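Local coordinates for polymerase X (Deinococcus radiodurans, PDB 2W9M), which probably adds deoxyribonucleotides to DNA as a family X polymerase and carries a polymerase/histidinol phosphatase domain that binds zinc ions, at residues G131-L136 with K142-I147; L97-V102 with E122-A127. All coordinates share one frame; numbering follows the deposited sequence.

Interaction 1 of 2, residues G131-L136 with K142-I147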
loop_
_atom_site.group_PDB
_atom_site.type_symbol
_atom_site.label_atom_id
_atom_site.label_comp_id
_atom_site.label_asym_id
_atom_site.label_seq_id
_atom_site.Cartn_x
_atom_site.Cartn_y
_atom_site.Cartn_z
ATOM N N GLY A 131 -10.845 -21.677 0.357
ATOM C CA GLY A 131 -10.389 -22.958 0.862
ATOM C C GLY A 131 -8.874 -23.035 0.938
ATOM O O GLY A 131 -8.315 -23.985 1.484
ATOM N N GLU A 132 -8.206 -22.029 0.385
ATOM C CA GLU A 132 -6.746 -21.990 0.388
ATOM C C GLU A 132 -6.185 -22.012 1.810
ATOM O O GLU A 132 -5.187 -22.679 2.089
ATOM C CB GLU A 132 -6.254 -20.750 -0.357
ATOM C CG GLU A 132 -4.749 -20.567 -0.346
ATOM C CD GLU A 132 -4.305 -19.310 -1.082
ATOM O OE1 GLU A 132 -3.087 -19.024 -1.091
ATOM O OE2 GLU A 132 -5.173 -18.608 -1.652
ATOM N N LEU A 133 -6.844 -21.282 2.706
ATOM C CA LEU A 133 -6.419 -21.186 4.096
ATOM C C LEU A 133 -6.494 -22.547 4.766
ATOM O O LEU A 133 -5.526 -23.003 5.377
ATOM C CB LEU A 133 -7.301 -20.195 4.853
ATOM C CG LEU A 133 -6.650 -19.367 5.958
ATOM C CD1 LEU A 133 -7.720 -18.814 6.880
ATOM C CD2 LEU A 133 -5.646 -20.184 6.743
ATOM N N ALA A 134 -7.650 -23.194 4.649
ATOM C CA ALA A 134 -7.862 -24.503 5.259
ATOM C C ALA A 134 -6.843 -25.521 4.752
ATOM O O ALA A 134 -6.456 -26.435 5.476
ATOM C CB ALA A 134 -9.280 -24.990 4.994
ATOM N N GLY A 135 -6.403 -25.342 3.508
ATOM C CA GLY A 135 -5.488 -26.273 2.871
ATOM C C GLY A 135 -4.072 -26.232 3.409
ATOM O O GLY A 135 -3.256 -27.098 3.089
ATOM N N LEU A 136 -3.773 -25.227 4.223
ATOM C CA LEU A 136 -2.453 -25.111 4.836
ATOM C C LEU A 136 -2.273 -26.067 6.016
ATOM O O LEU A 136 -3.237 -26.407 6.705
ATOM C CB LEU A 136 -2.204 -23.680 5.319
ATOM C CG LEU A 136 -1.981 -22.599 4.266
ATOM C CD1 LEU A 136 -1.704 -21.277 4.947
ATOM C CD2 LEU A 136 -0.836 -22.983 3.346
ATOM N N LYS A 142 -12.380 -25.756 9.938
ATOM C CA LYS A 142 -12.905 -25.120 11.142
ATOM C C LYS A 142 -12.117 -23.884 11.579
ATOM O O LYS A 142 -12.705 -22.840 11.863
ATOM C CB LYS A 142 -13.023 -26.138 12.281
ATOM C CG LYS A 142 -14.396 -26.786 12.361
ATOM C CD LYS A 142 -14.324 -28.256 12.739
ATOM C CE LYS A 142 -15.688 -28.906 12.595
ATOM N NZ LYS A 142 -15.595 -30.367 12.313
ATOM N N SER A 143 -10.795 -23.999 11.634
ATOM C CA SER A 143 -9.960 -22.868 12.019
ATOM C C SER A 143 -9.996 -21.767 10.958
ATOM O O SER A 143 -9.860 -20.584 11.270
ATOM C CB SER A 143 -8.523 -23.321 12.277
ATOM O OG SER A 143 -7.954 -23.898 11.115
ATOM N N ALA A 144 -10.188 -22.163 9.704
ATOM C CA ALA A 144 -10.293 -21.205 8.607
ATOM C C ALA A 144 -11.550 -20.342 8.713
ATOM O O ALA A 144 -11.581 -19.219 8.211
ATOM C CB ALA A 144 -10.254 -21.918 7.261
ATOM N N ALA A 145 -12.585 -20.867 9.360
ATOM C CA ALA A 145 -13.828 -20.122 9.534
ATOM C C ALA A 145 -13.766 -19.249 10.783
ATOM O O ALA A 145 -14.404 -18.197 10.851
ATOM C CB ALA A 145 -15.014 -21.071 9.599
ATOM N N THR A 146 -12.997 -19.695 11.773
ATOM C CA THR A 146 -12.812 -18.930 12.997
ATOM C C THR A 146 -11.993 -17.693 12.665
ATOM O O THR A 146 -12.305 -16.585 13.104
ATOM C CB THR A 146 -12.087 -19.766 14.072
ATOM O OG1 THR A 146 -12.923 -20.862 14.467
ATOM C CG2 THR A 146 -11.760 -18.918 15.292
ATOM N N ILE A 147 -10.951 -17.891 11.868
ATOM C CA ILE A 147 -10.100 -16.792 11.454
ATOM C C ILE A 147 -10.881 -15.782 10.611
ATOM O O ILE A 147 -10.709 -14.573 10.765
ATOM C CB ILE A 147 -8.877 -17.310 10.686
ATOM C CG1 ILE A 147 -7.937 -18.034 11.654
ATOM C CG2 ILE A 147 -8.172 -16.167 9.967
ATOM C CD1 ILE A 147 -6.865 -18.855 10.977
#

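Interaction 2 of 2, residues L97-V102 with E122-A127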
loop_
_atom_site.group_PDB
_atom_site.type_symbol
_atom_site.label_atom_id
_atom_site.label_comp_id
_atom_site.label_asym_id
_atom_site.label_seq_id
_atom_site.Cartn_x
_atom_site.Cartn_y
_atom_site.Cartn_z
ATOM N N LEU A 97 1.623 -6.191 10.524
ATOM C CA LEU A 97 1.103 -5.510 11.708
ATOM C C LEU A 97 -0.385 -5.799 11.877
ATOM O O LEU A 97 -0.891 -5.858 12.997
ATOM C CB LEU A 97 1.330 -3.999 11.609
ATOM C CG LEU A 97 2.789 -3.547 11.561
ATOM C CD1 LEU A 97 2.876 -2.026 11.492
ATOM C CD2 LEU A 97 3.545 -4.092 12.764
ATOM N N ASP A 98 -1.075 -5.979 10.752
ATOM C CA ASP A 98 -2.493 -6.310 10.753
ATOM C C ASP A 98 -2.752 -7.734 11.232
ATOM O O ASP A 98 -3.587 -7.956 12.109
ATOM C CB ASP A 98 -3.081 -6.125 9.357
ATOM C CG ASP A 98 -3.415 -4.675 9.052
ATOM O OD1 ASP A 98 -3.500 -3.863 10.004
ATOM O OD2 ASP A 98 -3.603 -4.349 7.859
ATOM N N LEU A 99 -2.038 -8.692 10.648
ATOM C CA LEU A 99 -2.174 -10.097 11.023
ATOM C C LEU A 99 -1.896 -10.302 12.509
ATOM O O LEU A 99 -2.493 -11.172 13.142
ATOM C CB LEU A 99 -1.239 -10.978 10.189
ATOM C CG LEU A 99 -1.468 -11.007 8.678
ATOM C CD1 LEU A 99 -0.605 -12.089 8.036
ATOM C CD2 LEU A 99 -2.940 -11.235 8.368
ATOM N N LEU A 100 -0.988 -9.498 13.057
ATOM C CA LEU A 100 -0.643 -9.571 14.475
ATOM C C LEU A 100 -1.799 -9.106 15.359
ATOM O O LEU A 100 -1.736 -9.210 16.584
ATOM C CB LEU A 100 0.608 -8.741 14.773
ATOM C CG LEU A 100 1.929 -9.268 14.216
ATOM C CD1 LEU A 100 3.009 -8.214 14.345
ATOM C CD2 LEU A 100 2.333 -10.531 14.931
ATOM N N GLY A 101 -2.854 -8.596 14.733
ATOM C CA GLY A 101 -4.028 -8.145 15.460
ATOM C C GLY A 101 -5.212 -9.084 15.311
ATOM O O GLY A 101 -6.274 -8.853 15.893
ATOM N N VAL A 102 -5.033 -10.142 14.525
ATOM C CA VAL A 102 -6.071 -11.151 14.340
ATOM C C VAL A 102 -6.086 -12.134 15.508
ATOM O O VAL A 102 -5.194 -12.978 15.635
ATOM C CB VAL A 102 -5.865 -11.941 13.034
ATOM C CG1 VAL A 102 -6.955 -12.988 12.865
ATOM C CG2 VAL A 102 -5.833 -11.002 11.846
ATOM N N GLU A 122 -7.087 -8.483 3.908
ATOM C CA GLU A 122 -7.904 -8.744 2.733
ATOM C C GLU A 122 -7.529 -10.058 2.050
ATOM O O GLU A 122 -8.400 -10.836 1.660
ATOM C CB GLU A 122 -7.800 -7.581 1.746
ATOM C CG GLU A 122 -8.301 -7.904 0.354
ATOM C CD GLU A 122 -9.723 -8.432 0.350
ATOM O OE1 GLU A 122 -10.082 -9.136 -0.614
ATOM O OE2 GLU A 122 -10.477 -8.152 1.308
ATOM N N ARG A 123 -6.230 -10.295 1.903
ATOM C CA ARG A 123 -5.729 -11.520 1.282
ATOM C C ARG A 123 -5.992 -12.753 2.160
ATOM O O ARG A 123 -6.173 -13.861 1.650
ATOM C CB ARG A 123 -4.234 -11.375 0.974
ATOM C CG ARG A 123 -3.564 -12.629 0.449
ATOM C CD ARG A 123 -3.898 -12.881 -1.010
ATOM N NE ARG A 123 -3.216 -14.072 -1.513
ATOM C CZ ARG A 123 -3.734 -15.298 -1.501
ATOM N NH1 ARG A 123 -4.952 -15.506 -1.018
ATOM N NH2 ARG A 123 -3.030 -16.316 -1.977
ATOM N N LEU A 124 -6.013 -12.551 3.476
ATOM C CA LEU A 124 -6.370 -13.607 4.415
ATOM C C LEU A 124 -7.843 -13.943 4.240
ATOM O O LEU A 124 -8.231 -15.112 4.248
ATOM C CB LEU A 124 -6.125 -13.153 5.855
ATOM C CG LEU A 124 -5.651 -14.169 6.901
ATOM C CD1 LEU A 124 -5.884 -13.621 8.304
ATOM C CD2 LEU A 124 -6.320 -15.519 6.744
ATOM N N ARG A 125 -8.665 -12.910 4.081
ATOM C CA ARG A 125 -10.103 -13.098 3.928
ATOM C C ARG A 125 -10.429 -13.874 2.657
ATOM O O ARG A 125 -11.344 -14.696 2.637
ATOM C CB ARG A 125 -10.832 -11.761 3.916
ATOM C CG ARG A 125 -12.297 -11.898 3.577
ATOM C CD ARG A 125 -12.862 -10.612 3.028
ATOM N NE ARG A 125 -13.712 -10.892 1.880
ATOM C CZ ARG A 125 -13.322 -10.743 0.620
ATOM N NH1 ARG A 125 -12.106 -10.296 0.354
ATOM N NH2 ARG A 125 -14.150 -11.027 -0.373
ATOM N N GLU A 126 -9.675 -13.611 1.599
ATOM C CA GLU A 126 -9.853 -14.342 0.352
ATOM C C GLU A 126 -9.399 -15.791 0.500
ATOM O O GLU A 126 -10.033 -16.707 -0.029
ATOM C CB GLU A 126 -9.084 -13.662 -0.780
ATOM C CG GLU A 126 -9.623 -12.289 -1.138
ATOM C CD GLU A 126 -8.646 -11.472 -1.961
ATOM O OE1 GLU A 126 -7.437 -11.794 -1.949
ATOM O OE2 GLU A 126 -9.086 -10.505 -2.619
ATOM N N ALA A 127 -8.300 -15.996 1.220
ATOM C CA ALA A 127 -7.778 -17.342 1.436
ATOM C C ALA A 127 -8.790 -18.193 2.185
ATOM O O ALA A 127 -8.940 -19.379 1.903
ATOM C CB ALA A 127 -6.466 -17.292 2.192
#

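Interaction 1 of 2, residues G131-L136 with K142-I147
Leu133 reaches from the short turn after helix 121-130 onto Ala144 and Ile147 of helix 141-157. Leu133 CB lies 4.2 Å from Ala144 CB. Its chi1 is -146°, well off a staggered value, and of the branch only CD1 comes equally near the helix. CD1 packs against the backbone of the helix as well as its side chains, 3.9 Å from Ala144 CA. The same methyl meets Ile147 CG2 at 4.1 Å and Ile147 CD1 at nearly the same distance, so the short branch and the end of the long branch of the isoleucine both border it. Next to the leucine, Ala134 CB sits 3.9 Å from Ala144 CB. Ala144 points its CB at the turn and Ala134 lies beside it; with side chains this small the backbones come close, Ala134 CA and Ala144 CA being 5.3 Å apart. No hydrogen bond joins the segments; the side chains that meet are all apolar. The turn is held from within, by Gly135 N to Gly131 O and by the type I turn from Leu133 to Leu136, with Leu136 N bonded to Leu133 O. Gly131, at phi 89°, lets the chain leave helix 121-130 and begin this turn. Residues 131-136 supply the short, only roughly helical first arm of a helix-hairpin-helix motif, a common DNA-binding unit, and helix 141-157 the second. Leu133 and Ile147 both touch Phe139 in the hairpin and Leu124 on helix 121-130, and Leu133 also packs on Leu113 of helix 107-115, which places the contact where helices 107-115, 121-130 and 141-157 converge.

Interaction 2 of 2, residues L97-V102 with E122-A127
Leu99 and Leu124 meet methyl to methyl in the interior of the helix-hairpin-helix region, linking helix 94-99 to helix 121-130. The apolar contact is small. Leu99 CD2 lies 3.8 Å from Leu124 CD1, the two side chains crossing at a slant. Leu99 CG stands anti to the carbonyl carbon (chi1 -62°), which carries the tip of the side chain in toward Leu124. Val102, the last residue of the turn that starts at Leu99, points its CB toward helix 121-130, its CG2 a looser 4.4 Å from that same Leu124 CD1. One leucine methyl thus serves both partners, while the helix backbones stay well apart, 8.6 Å between Leu99 CA and Leu124 CA. Leu121 also packs on Leu99 and Val102, and Ile147 and Val151 of helix 141-157 press on Leu124.

Backbone bonds shape the turn that presents Val102: Gly101 N bonds to Asp98 O, and Val102 N to Leu99 O at 3.1 Å closes a type I turn.

The charged side chains take no part in the contact and pair with other residues. Asp98 pairs with Arg464, tying helix 94-99 to a loop of the zinc-bearing part of the chain; the side chain of Leu99 lies about 10 Å from that of the zinc ligand His518. Arg125 has salt bridges to Glu172 and Glu229, and within its own helix the edge of its guanidinium is turned to Glu122, with Glu122 OE1 lying in the guanidinium plane beside Arg125 NH1.

Both contacts are buried, apolar and without a hydrogen bond across them, though Ala134 of interaction 1 is partly exposed while all three touching residues of interaction 2 are buried. They share one hydrophobic interior: Leu133 CD1 of interaction 1 packs on Leu124 CD2 of interaction 2 at 3.6 Å. Interaction 1 joins neighbours in the chain, with backbones close enough for alanine to pack on alanine. Interaction 2 spans a longer stretch of chain and relies on leucine and valine methyls to bridge a wider gap. It also lies nearer the chain's centre, and its charged residues pair with other parts of the protein. Between them, Leu133 N probably bonds to Ala127 O, and Glu132 OE1 forms a salt bridge with Arg123 NH2.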